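Long-range contact in sucrose 6(F)-phosphate phosphorylase (Thermoanaerobacterium thermosaccharolyticum DSM 571, PDB 6S9V), which is a phosphorylase of the alpha-amylase family, built on a TIM-barrel catalytic domain: residues Ile142-Phe156 against Lys166-Ile180. Sequence-based numbering, arbitrary orientation.
Sequences IEKMFLRRTLPYSTF and KVWTTFGKTDPSEQI. With SO4 (sulfate ion), chain I; SO4 (sulfate ion), chain D.
An antiparallel beta hairpin, strand 153-157 against 164-168, joins these segments. S154 and V167 form its hydrogen-bonded pair, S154 N to V167 O 3.0 Å and V167 N back to S154 O. On the face carrying S154 and V167, the F156 ring packs against V167 CG2, P176 CB and I180 CD1; F109 and L113 of helix 107-115 also meet this ring. K166 runs alongside the Y153 ring, K166 CE 3.7 Å from Y153 CE1.

P152 O lies over one face of the W168 indole and accepts from T169 N (2.8 Å). M145 SD meets the indole at its edge, 3.4 Å from W168 CZ2, a Met-aromatic contact.

R149 ties the loops together. With CG between its backbone N and carbonyl carbon (chi1 73°), R149 NE donates to G172 O (3.0 Å) in the carbonyl plane, on a lone pair. NH2 reaches T174 O and, in a salt bridge, D175 OD1 on its anti side, somewhat out of the carboxylate plane (3.3 Å); NH1 bonds to L151 O. Four bonds, and a weak fifth from NH1 to Y153 O, hold the guanidinium, with S177 CB over one face. S154 OG and T169 OG1 are hydrogen-bonded (2.8 Å), and S154 OG accepts from S177 N (3.1 Å).

R148 CG touches F171 CE1, and its bent chain brings NE and NH2 to O2 of a sulfate, probably from the crystallisation liquor. The whole is a hairpin-bearing excursion between the third and fourth strands of the TIM barrel, the position of domain B in alpha-amylase relatives.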
loop_
_atom_site.group_PDB
_atom_site.type_symbol
_atom_site.label_atom_id
_atom_site.label_comp_id
_atom_site.label_asym_id
_atom_site.label_seq_id
_atom_site.Cartn_x
_atom_site.Cartn_y
_atom_site.Cartn_z
ATOM N N ILE A 142 13.756 -16.783 -18.914
ATOM C CA ILE A 142 12.484 -16.567 -18.229
ATOM C C ILE A 142 12.474 -17.298 -16.893
ATOM O O ILE A 142 11.943 -16.796 -15.893
ATOM C CB ILE A 142 11.311 -17.024 -19.118
ATOM C CG1 ILE A 142 11.317 -16.302 -20.468
ATOM C CG2 ILE A 142 9.993 -16.800 -18.399
ATOM C CD1 ILE A 142 11.336 -14.798 -20.368
ATOM N N GLU A 143 13.058 -18.499 -16.858
ATOM C CA GLU A 143 13.065 -19.313 -15.649
ATOM C C GLU A 143 13.807 -18.644 -14.501
ATOM O O GLU A 143 13.568 -18.995 -13.340
ATOM C CB GLU A 143 13.686 -20.677 -15.966
ATOM C CG GLU A 143 12.813 -21.550 -16.861
ATOM C CD GLU A 143 13.542 -22.774 -17.393
ATOM O OE1 GLU A 143 14.784 -22.831 -17.285
ATOM O OE2 GLU A 143 12.867 -23.680 -17.925
ATOM N N LYS A 144 14.696 -17.693 -14.789
ATOM C CA LYS A 144 15.394 -16.962 -13.739
ATOM C C LYS A 144 14.583 -15.798 -13.184
ATOM O O LYS A 144 15.003 -15.176 -12.199
ATOM C CB LYS A 144 16.731 -16.426 -14.256
ATOM C CG LYS A 144 17.714 -17.494 -14.715
ATOM C CD LYS A 144 19.004 -16.857 -15.217
ATOM C CE LYS A 144 19.977 -17.895 -15.762
ATOM N NZ LYS A 144 21.217 -17.255 -16.284
ATOM N N MET A 145 13.440 -15.486 -13.780
ATOM C CA MET A 145 12.720 -14.275 -13.429
ATOM C C MET A 145 11.692 -14.537 -12.340
ATOM O O MET A 145 11.153 -15.638 -12.212
ATOM C CB MET A 145 12.026 -13.694 -14.660
ATOM C CG MET A 145 12.984 -13.286 -15.758
ATOM S SD MET A 145 12.131 -12.688 -17.224
ATOM C CE MET A 145 13.541 -12.436 -18.304
ATOM N N PHE A 146 11.424 -13.495 -11.557
ATOM C CA PHE A 146 10.342 -13.492 -10.575
ATOM C C PHE A 146 9.049 -13.196 -11.319
ATOM O O PHE A 146 8.684 -12.039 -11.534
ATOM C CB PHE A 146 10.642 -12.480 -9.471
ATOM C CG PHE A 146 9.579 -12.388 -8.405
ATOM C CD1 PHE A 146 9.053 -13.525 -7.812
ATOM C CD2 PHE A 146 9.170 -11.150 -7.938
ATOM C CE1 PHE A 146 8.084 -13.425 -6.822
ATOM C CE2 PHE A 146 8.214 -11.043 -6.938
ATOM C CZ PHE A 146 7.673 -12.179 -6.378
ATOM N N LEU A 147 8.337 -14.255 -11.686
ATOM C CA LEU A 147 7.165 -14.143 -12.535
ATOM C C LEU A 147 5.933 -13.878 -11.684
ATOM O O LEU A 147 5.776 -14.445 -10.601
ATOM C CB LEU A 147 6.972 -15.426 -13.342
ATOM C CG LEU A 147 8.082 -15.763 -14.337
ATOM C CD1 LEU A 147 7.780 -17.066 -15.058
ATOM C CD2 LEU A 147 8.266 -14.625 -15.335
ATOM N N ARG A 148 5.069 -12.991 -12.177
ATOM C CA ARG A 148 3.797 -12.687 -11.540
ATOM C C ARG A 148 2.619 -13.137 -12.390
ATOM O O ARG A 148 1.468 -12.839 -12.050
ATOM C CB ARG A 148 3.696 -11.187 -11.256
ATOM C CG ARG A 148 4.966 -10.578 -10.687
ATOM C CD ARG A 148 5.454 -11.281 -9.424
ATOM N NE ARG A 148 4.498 -11.173 -8.325
ATOM C CZ ARG A 148 3.925 -12.205 -7.708
ATOM N NH1 ARG A 148 4.205 -13.456 -8.060
ATOM N NH2 ARG A 148 3.071 -11.982 -6.718
ATOM N N ARG A 149 2.893 -13.789 -13.515
ATOM C CA ARG A 149 1.903 -14.471 -14.336
ATOM C C ARG A 149 2.670 -15.517 -15.136
ATOM O O ARG A 149 3.903 -15.552 -15.115
ATOM C CB ARG A 149 1.135 -13.498 -15.233
ATOM C CG ARG A 149 1.930 -12.959 -16.394
ATOM C CD ARG A 149 1.364 -11.637 -16.912
ATOM N NE ARG A 149 0.156 -11.792 -17.716
ATOM C CZ ARG A 149 0.139 -12.096 -19.011
ATOM N NH1 ARG A 149 1.267 -12.306 -19.675
ATOM N NH2 ARG A 149 -1.018 -12.183 -19.648
ATOM N N THR A 150 1.930 -16.384 -15.828
ATOM C CA THR A 150 2.555 -17.550 -16.445
ATOM C C THR A 150 3.710 -17.156 -17.359
ATOM O O THR A 150 4.779 -17.774 -17.330
ATOM C CB THR A 150 1.511 -18.355 -17.221
ATOM O OG1 THR A 150 0.420 -18.679 -16.353
ATOM C CG2 THR A 150 2.126 -19.624 -17.745
ATOM N N LEU A 151 3.498 -16.148 -18.200
ATOM C CA LEU A 151 4.551 -15.609 -19.046
ATOM C C LEU A 151 4.607 -14.101 -18.858
ATOM O O LEU A 151 3.558 -13.448 -18.807
ATOM C CB LEU A 151 4.311 -15.931 -20.523
ATOM C CG LEU A 151 4.395 -17.407 -20.919
ATOM C CD1 LEU A 151 3.963 -17.576 -22.371
ATOM C CD2 LEU A 151 5.802 -17.941 -20.704
ATOM N N PRO A 152 5.812 -13.512 -18.775
ATOM C CA PRO A 152 5.905 -12.072 -18.507
ATOM C C PRO A 152 5.770 -11.213 -19.755
ATOM O O PRO A 152 6.293 -10.097 -19.795
ATOM C CB PRO A 152 7.303 -11.930 -17.888
ATOM C CG PRO A 152 8.105 -12.996 -18.600
ATOM C CD PRO A 152 7.144 -14.154 -18.800
ATOM N N TYR A 153 5.062 -11.710 -20.765
ATOM C CA TYR A 153 4.847 -10.958 -21.991
ATOM C C TYR A 153 3.527 -11.390 -22.613
ATOM O O TYR A 153 2.938 -12.412 -22.243
ATOM C CB TYR A 153 6.006 -11.135 -22.987
ATOM C CG TYR A 153 6.359 -12.570 -23.279
ATOM C CD1 TYR A 153 5.635 -13.308 -24.200
ATOM C CD2 TYR A 153 7.426 -13.179 -22.641
ATOM C CE1 TYR A 153 5.956 -14.625 -24.468
ATOM C CE2 TYR A 153 7.758 -14.491 -22.902
ATOM C CZ TYR A 153 7.021 -15.207 -23.818
ATOM O OH TYR A 153 7.349 -16.517 -24.077
ATOM N N SER A 154 3.071 -10.583 -23.568
ATOM C CA SER A 154 1.815 -10.801 -24.265
ATOM C C SER A 154 2.024 -10.518 -25.747
ATOM O O SER A 154 2.870 -9.702 -26.126
ATOM C CB SER A 154 0.696 -9.901 -23.719
ATOM O OG SER A 154 0.375 -10.219 -22.374
ATOM N N THR A 155 1.212 -11.175 -26.575
ATOM C CA THR A 155 1.306 -11.082 -28.026
ATOM C C THR A 155 0.146 -10.258 -28.571
ATOM O O THR A 155 -1.010 -10.463 -28.185
ATOM C CB THR A 155 1.304 -12.477 -28.655
ATOM O OG1 THR A 155 2.385 -13.240 -28.108
ATOM C CG2 THR A 155 1.461 -12.393 -30.172
ATOM N N PHE A 156 0.460 -9.324 -29.460
ATOM C CA PHE A 156 -0.535 -8.463 -30.074
ATOM C C PHE A 156 -0.328 -8.448 -31.580
ATOM O O PHE A 156 0.768 -8.706 -32.080
ATOM C CB PHE A 156 -0.461 -7.036 -29.526
ATOM C CG PHE A 156 -0.706 -6.944 -28.054
ATOM C CD1 PHE A 156 -1.987 -6.769 -27.560
ATOM C CD2 PHE A 156 0.346 -7.039 -27.158
ATOM C CE1 PHE A 156 -2.208 -6.679 -26.203
ATOM C CE2 PHE A 156 0.128 -6.956 -25.808
ATOM C CZ PHE A 156 -1.149 -6.776 -25.326
ATOM N N LYS A 166 5.369 -9.261 -29.631
ATOM C CA LYS A 166 5.358 -9.493 -28.196
ATOM C C LYS A 166 5.909 -8.274 -27.479
ATOM O O LYS A 166 6.891 -7.672 -27.922
ATOM C CB LYS A 166 6.193 -10.724 -27.843
ATOM C CG LYS A 166 5.602 -12.026 -28.337
ATOM C CD LYS A 166 6.458 -13.211 -27.920
ATOM C CE LYS A 166 5.720 -14.522 -28.133
ATOM N NZ LYS A 166 5.771 -14.956 -29.544
ATOM N N VAL A 167 5.242 -7.888 -26.391
ATOM C CA VAL A 167 5.714 -6.824 -25.518
ATOM C C VAL A 167 5.642 -7.327 -24.083
ATOM O O VAL A 167 4.822 -8.186 -23.740
ATOM C CB VAL A 167 4.913 -5.508 -25.664
ATOM C CG1 VAL A 167 5.007 -4.988 -27.088
ATOM C CG2 VAL A 167 3.472 -5.715 -25.251
ATOM N N TRP A 168 6.506 -6.778 -23.240
ATOM C CA TRP A 168 6.579 -7.211 -21.854
ATOM C C TRP A 168 5.319 -6.807 -21.097
ATOM O O TRP A 168 4.857 -5.663 -21.185
ATOM C CB TRP A 168 7.824 -6.614 -21.199
ATOM C CG TRP A 168 8.415 -7.469 -20.131
ATOM C CD1 TRP A 168 8.278 -7.325 -18.780
ATOM C CD2 TRP A 168 9.210 -8.641 -20.334
ATOM N NE1 TRP A 168 8.963 -8.325 -18.126
ATOM C CE2 TRP A 168 9.539 -9.147 -19.060
ATOM C CE3 TRP A 168 9.679 -9.307 -21.470
ATOM C CZ2 TRP A 168 10.326 -10.287 -18.891
ATOM C CZ3 TRP A 168 10.460 -10.442 -21.300
ATOM C CH2 TRP A 168 10.773 -10.919 -20.018
ATOM N N THR A 169 4.767 -7.761 -20.343
ATOM C CA THR A 169 3.597 -7.521 -19.496
ATOM C C THR A 169 3.833 -8.328 -18.221
ATOM O O THR A 169 3.580 -9.537 -18.194
ATOM C CB THR A 169 2.291 -7.914 -20.186
ATOM O OG1 THR A 169 2.298 -9.312 -20.517
ATOM C CG2 THR A 169 2.109 -7.104 -21.467
ATOM N N THR A 170 4.345 -7.659 -17.183
ATOM C CA THR A 170 4.638 -8.332 -15.920
ATOM C C THR A 170 3.372 -8.864 -15.266
ATOM O O THR A 170 3.375 -9.958 -14.695
ATOM C CB THR A 170 5.352 -7.366 -14.968
ATOM O OG1 THR A 170 6.639 -7.032 -15.492
ATOM C CG2 THR A 170 5.509 -7.977 -13.583
ATOM N N PHE A 171 2.290 -8.091 -15.316
ATOM C CA PHE A 171 1.036 -8.417 -14.660
ATOM C C PHE A 171 -0.076 -8.580 -15.688
ATOM O O PHE A 171 0.010 -8.088 -16.814
ATOM C CB PHE A 171 0.629 -7.322 -13.666
ATOM C CG PHE A 171 1.655 -7.042 -12.622
ATOM C CD1 PHE A 171 1.774 -7.870 -11.527
ATOM C CD2 PHE A 171 2.507 -5.948 -12.736
ATOM C CE1 PHE A 171 2.706 -7.613 -10.547
ATOM C CE2 PHE A 171 3.453 -5.693 -11.763
ATOM C CZ PHE A 171 3.560 -6.534 -10.672
ATOM N N GLY A 172 -1.140 -9.248 -15.273
ATOM C CA GLY A 172 -2.325 -9.345 -16.101
ATOM C C GLY A 172 -3.003 -10.681 -15.952
ATOM O O GLY A 172 -2.411 -11.723 -16.236
ATOM N N LYS A 173 -4.254 -10.655 -15.500
ATOM C CA LYS A 173 -5.029 -11.875 -15.333
ATOM C C LYS A 173 -5.618 -12.368 -16.644
ATOM O O LYS A 173 -5.987 -13.545 -16.735
ATOM C CB LYS A 173 -6.142 -11.634 -14.315
ATOM C CG LYS A 173 -5.635 -11.293 -12.922
ATOM C CD LYS A 173 -6.787 -11.097 -11.947
ATOM C CE LYS A 173 -6.325 -11.173 -10.496
ATOM N NZ LYS A 173 -5.262 -10.184 -10.176
ATOM N N THR A 174 -5.717 -11.505 -17.650
ATOM C CA THR A 174 -6.126 -11.910 -18.985
ATOM C C THR A 174 -4.892 -12.086 -19.860
ATOM O O THR A 174 -3.817 -11.559 -19.571
ATOM C CB THR A 174 -7.066 -10.882 -19.631
ATOM O OG1 THR A 174 -6.369 -9.649 -19.867
ATOM C CG2 THR A 174 -8.258 -10.611 -18.731
ATOM N N ASP A 175 -5.066 -12.840 -20.942
ATOM C CA ASP A 175 -4.045 -12.975 -21.975
ATOM C C ASP A 175 -4.703 -12.654 -23.310
ATOM O O ASP A 175 -5.670 -13.339 -23.701
ATOM C CB ASP A 175 -3.437 -14.379 -21.986
ATOM C CG ASP A 175 -2.156 -14.443 -22.798
ATOM O OD1 ASP A 175 -1.291 -13.555 -22.618
ATOM O OD2 ASP A 175 -2.013 -15.380 -23.613
ATOM N N PRO A 176 -4.253 -11.624 -24.035
ATOM C CA PRO A 176 -3.174 -10.697 -23.673
ATOM C C PRO A 176 -3.538 -9.852 -22.462
ATOM O O PRO A 176 -4.719 -9.673 -22.174
ATOM C CB PRO A 176 -3.022 -9.832 -24.922
ATOM C CG PRO A 176 -4.352 -9.894 -25.581
ATOM C CD PRO A 176 -4.864 -11.274 -25.329
ATOM N N SER A 177 -2.521 -9.337 -21.772
ATOM C CA SER A 177 -2.747 -8.529 -20.588
ATOM C C SER A 177 -3.242 -7.138 -20.959
ATOM O O SER A 177 -2.949 -6.613 -22.035
ATOM C CB SER A 177 -1.462 -8.398 -19.775
ATOM O OG SER A 177 -1.648 -7.481 -18.715
ATOM N N GLU A 178 -4.003 -6.545 -20.037
ATOM C CA GLU A 178 -4.402 -5.148 -20.127
ATOM C C GLU A 178 -3.298 -4.197 -19.714
ATOM O O GLU A 178 -3.413 -2.992 -19.966
ATOM C CB GLU A 178 -5.617 -4.889 -19.238
ATOM C CG GLU A 178 -6.888 -5.589 -19.693
ATOM C CD GLU A 178 -7.464 -5.021 -20.973
ATOM O OE1 GLU A 178 -7.288 -3.806 -21.227
ATOM O OE2 GLU A 178 -8.130 -5.787 -21.709
ATOM N N GLN A 179 -2.251 -4.708 -19.071
ATOM C CA GLN A 179 -1.220 -3.892 -18.441
ATOM C C GLN A 179 0.081 -4.057 -19.215
ATOM O O GLN A 179 0.731 -5.107 -19.136
ATOM C CB GLN A 179 -1.057 -4.287 -16.974
ATOM C CG GLN A 179 -2.277 -3.946 -16.100
ATOM C CD GLN A 179 -2.320 -4.758 -14.810
ATOM O OE1 GLN A 179 -2.371 -5.986 -14.840
ATOM N NE2 GLN A 179 -2.328 -4.070 -13.675
ATOM N N ILE A 180 0.454 -3.025 -19.969
ATOM C CA ILE A 180 1.658 -3.045 -20.792
ATOM C C ILE A 180 2.781 -2.354 -20.032
ATOM O O ILE A 180 2.631 -1.202 -19.605
ATOM C CB ILE A 180 1.427 -2.351 -22.145
ATOM C CG1 ILE A 180 0.163 -2.873 -22.837
ATOM C CG2 ILE A 180 2.661 -2.537 -23.031
ATOM C CD1 ILE A 180 0.108 -4.378 -22.987
HETATM S S SO4 I . -5.616 -7.532 -7.920
HETATM O O1 SO4 I . -4.679 -7.888 -8.979
HETATM O O2 SO4 I . -4.867 -7.104 -6.743
HETATM O O3 SO4 I . -6.442 -8.691 -7.594
HETATM O O4 SO4 I . -6.485 -6.442 -8.362
HETATM S S SO4 D . 3.508 -7.929 -5.845
HETATM O O1 SO4 D . 4.967 -7.771 -5.778
HETATM O O2 SO4 D . 3.148 -9.078 -6.669
HETATM O O3 SO4 D . 3.005 -8.115 -4.490
HETATM O O4 SO4 D . 2.906 -6.743 -6.443
HETATM O O HOH W 1 5.415 -11.799 -14.605
HETATM O O HOH W 2 -0.922 -10.519 -12.833
HETATM O O HOH W 3 1.532 -14.403 -23.127
HETATM O O HOH W 4 -0.810 -12.996 -25.443
#